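Local coordinates for putative peptidoglycan-binding/hydrolysing protein (Peptoclostridium difficile, PDB 5TV7) that probably binds peptidoglycan through its peptidoglycan-binding domains and may hydrolyse it, and here holds glutamine hydroxamate in a pocket, at residues K119-M124 with A164-L169. Residues are numbered along the deposited sequence; the frame is centred on the assembly and turned at random.
Sequences KAAQIM and ATWDKL. With HGA (glutamine hydroxamate), chain C.
Carboxylate oxygen O of glutamine hydroxamate is gripped twice by Thr-165, by OG1 at 2.7 Å and by the backbone N at 2.9 Å; the side chain can join in because OG1 sits beside the backbone N (chi1 -61°). The sister oxygen OXT takes the N-H of Ala-164 at 3.1 Å. Both N-H groups lie in the first turn of helix 163-173, whose dipole would favour the negative charge. Gln-150 also bonds Thr-165 OG1, while Asp-158 OD2 and Ile-160 O hydrogen-bond the ligand as well. From the next residue on, the same helix packs against helix 116-127 within the putative peptidoglycan-binding domain, the short segments running at 45° with axes 11.0 Å apart. Trp-166 bridges this gap: the six-membered end of its indole reaches across, and CZ3 meets CE of selenomethionine Met-124 at 3.4 Å, the methyl lying at the ring edge near its plane. A bend at chi3 (-73°) turns that methyl to the indole, leaving SE 4.0 Å from Leu-169 CB. Ala-121 CB packs on the same end of the ring, 3.9 Å from Trp-166 CH2. At the indole's other end NE1 bonds Lys-107 O, and Ile-93 touches both Trp-166 and Met-124.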
loop_
_atom_site.group_PDB
_atom_site.type_symbol
_atom_site.label_atom_id
_atom_site.label_comp_id
_atom_site.label_asym_id
_atom_site.label_seq_id
_atom_site.Cartn_x
_atom_site.Cartn_y
_atom_site.Cartn_z
ATOM N N LYS A 119 3.915 -3.472 0.259
ATOM C CA LYS A 119 3.101 -2.828 1.290
ATOM C C LYS A 119 3.290 -1.320 1.285
ATOM O O LYS A 119 2.311 -0.569 1.319
ATOM C CB LYS A 119 3.431 -3.370 2.676
ATOM C CG LYS A 119 2.556 -2.787 3.784
ATOM C CD LYS A 119 2.897 -3.400 5.122
ATOM C CE LYS A 119 2.117 -2.713 6.217
ATOM N NZ LYS A 119 2.470 -3.268 7.550
ATOM N N ALA A 120 4.547 -0.888 1.211
ATOM C CA ALA A 120 4.872 0.531 1.204
ATOM C C ALA A 120 4.218 1.236 0.027
ATOM O O ALA A 120 3.622 2.303 0.191
ATOM C CB ALA A 120 6.380 0.736 1.174
ATOM N N ALA A 121 4.299 0.625 -1.150
ATOM C CA ALA A 121 3.684 1.205 -2.347
ATOM C C ALA A 121 2.168 1.283 -2.191
ATOM O O ALA A 121 1.558 2.264 -2.578
ATOM C CB ALA A 121 4.051 0.395 -3.587
ATOM N N GLN A 122 1.572 0.253 -1.587
ATOM C CA GLN A 122 0.125 0.217 -1.402
ATOM C C GLN A 122 -0.346 1.304 -0.448
ATOM O O GLN A 122 -1.397 1.900 -0.657
ATOM C CB GLN A 122 -0.323 -1.171 -0.923
ATOM C CG GLN A 122 -0.248 -2.190 -2.052
ATOM C CD GLN A 122 -0.411 -3.626 -1.605
ATOM O OE1 GLN A 122 -0.179 -3.980 -0.436
ATOM N NE2 GLN A 122 -0.789 -4.475 -2.549
ATOM N N ILE A 123 0.430 1.538 0.601
ATOM C CA ILE A 123 0.121 2.581 1.541
ATOM C C ILE A 123 0.159 3.940 0.843
ATOM O O ILE A 123 -0.769 4.711 0.972
ATOM C CB ILE A 123 1.057 2.546 2.748
ATOM C CG1 ILE A 123 0.648 1.370 3.641
ATOM C CG2 ILE A 123 0.974 3.855 3.520
ATOM C CD1 ILE A 123 1.674 0.983 4.670
HETATM N N MSE A 124 1.204 4.196 0.079
HETATM C CA MSE A 124 1.338 5.477 -0.634
HETATM C C MSE A 124 0.263 5.676 -1.687
HETATM O O MSE A 124 -0.303 6.770 -1.808
HETATM C CB MSE A 124 2.744 5.558 -1.228
HETATM C CG MSE A 124 3.735 5.774 -0.090
HETATM SE SE MSE A 124 5.521 6.189 -0.780
HETATM C CE MSE A 124 5.963 4.409 -1.414
ATOM N N ALA A 164 11.809 5.851 -10.844
ATOM C CA ALA A 164 11.019 7.042 -11.178
ATOM C C ALA A 164 9.658 7.040 -10.480
ATOM O O ALA A 164 9.205 8.076 -10.005
ATOM C CB ALA A 164 10.839 7.165 -12.685
ATOM N N THR A 165 9.015 5.877 -10.423
ATOM C CA THR A 165 7.698 5.783 -9.801
ATOM C C THR A 165 7.806 5.928 -8.269
ATOM O O THR A 165 6.958 6.580 -7.656
ATOM C CB THR A 165 6.973 4.487 -10.218
ATOM O OG1 THR A 165 6.797 4.500 -11.641
ATOM C CG2 THR A 165 5.594 4.377 -9.548
ATOM N N TRP A 166 8.861 5.355 -7.668
ATOM C CA TRP A 166 9.071 5.505 -6.218
ATOM C C TRP A 166 9.280 6.955 -5.881
ATOM O O TRP A 166 8.738 7.447 -4.903
ATOM C CB TRP A 166 10.300 4.769 -5.727
ATOM C CG TRP A 166 10.198 3.296 -5.588
ATOM C CD1 TRP A 166 10.978 2.369 -6.212
ATOM C CD2 TRP A 166 9.302 2.572 -4.746
ATOM N NE1 TRP A 166 10.633 1.109 -5.792
ATOM C CE2 TRP A 166 9.603 1.205 -4.895
ATOM C CE3 TRP A 166 8.276 2.945 -3.871
ATOM C CZ2 TRP A 166 8.903 0.201 -4.219
ATOM C CZ3 TRP A 166 7.589 1.945 -3.182
ATOM C CH2 TRP A 166 7.904 0.592 -3.367
ATOM N N ASP A 167 10.075 7.636 -6.703
ATOM C CA ASP A 167 10.391 9.038 -6.482
ATOM C C ASP A 167 9.139 9.896 -6.484
ATOM O O ASP A 167 8.957 10.755 -5.606
ATOM C CB ASP A 167 11.355 9.520 -7.563
ATOM C CG ASP A 167 11.701 10.988 -7.432
ATOM O OD1 ASP A 167 12.407 11.375 -6.474
ATOM O OD2 ASP A 167 11.282 11.763 -8.318
ATOM N N LYS A 168 8.254 9.639 -7.445
ATOM C CA LYS A 168 7.033 10.424 -7.570
ATOM C C LYS A 168 6.102 10.124 -6.392
ATOM O O LYS A 168 5.545 11.030 -5.797
ATOM C CB LYS A 168 6.348 10.171 -8.926
ATOM C CG LYS A 168 5.301 11.208 -9.295
ATOM C CD LYS A 168 5.945 12.556 -9.610
ATOM C CE LYS A 168 4.903 13.650 -9.704
ATOM N NZ LYS A 168 5.500 15.021 -9.678
ATOM N N LEU A 169 5.961 8.852 -6.037
ATOM C CA LEU A 169 5.143 8.475 -4.887
ATOM C C LEU A 169 5.642 9.144 -3.622
ATOM O O LEU A 169 4.855 9.677 -2.834
ATOM C CB LEU A 169 5.167 6.950 -4.685
ATOM C CG LEU A 169 4.311 6.148 -5.661
ATOM C CD1 LEU A 169 4.634 4.666 -5.546
ATOM C CD2 LEU A 169 2.840 6.417 -5.401
HETATM N N HGA C . 8.539 1.946 -14.225
HETATM C CA HGA C . 9.936 1.938 -13.824
HETATM C CB HGA C . 10.811 1.917 -15.083
HETATM C CG HGA C . 12.147 1.188 -14.888
HETATM C CD HGA C . 11.984 -0.316 -14.782
HETATM O OE1 HGA C . 12.357 -0.889 -13.774
HETATM N NE2 HGA C . 11.426 -0.958 -15.812
HETATM O OZ2 HGA C . 11.207 -2.335 -15.769
HETATM C C HGA C . 10.222 3.142 -12.951
HETATM O O HGA C . 9.281 3.618 -12.282
HETATM O OXT HGA C . 11.382 3.619 -12.891
#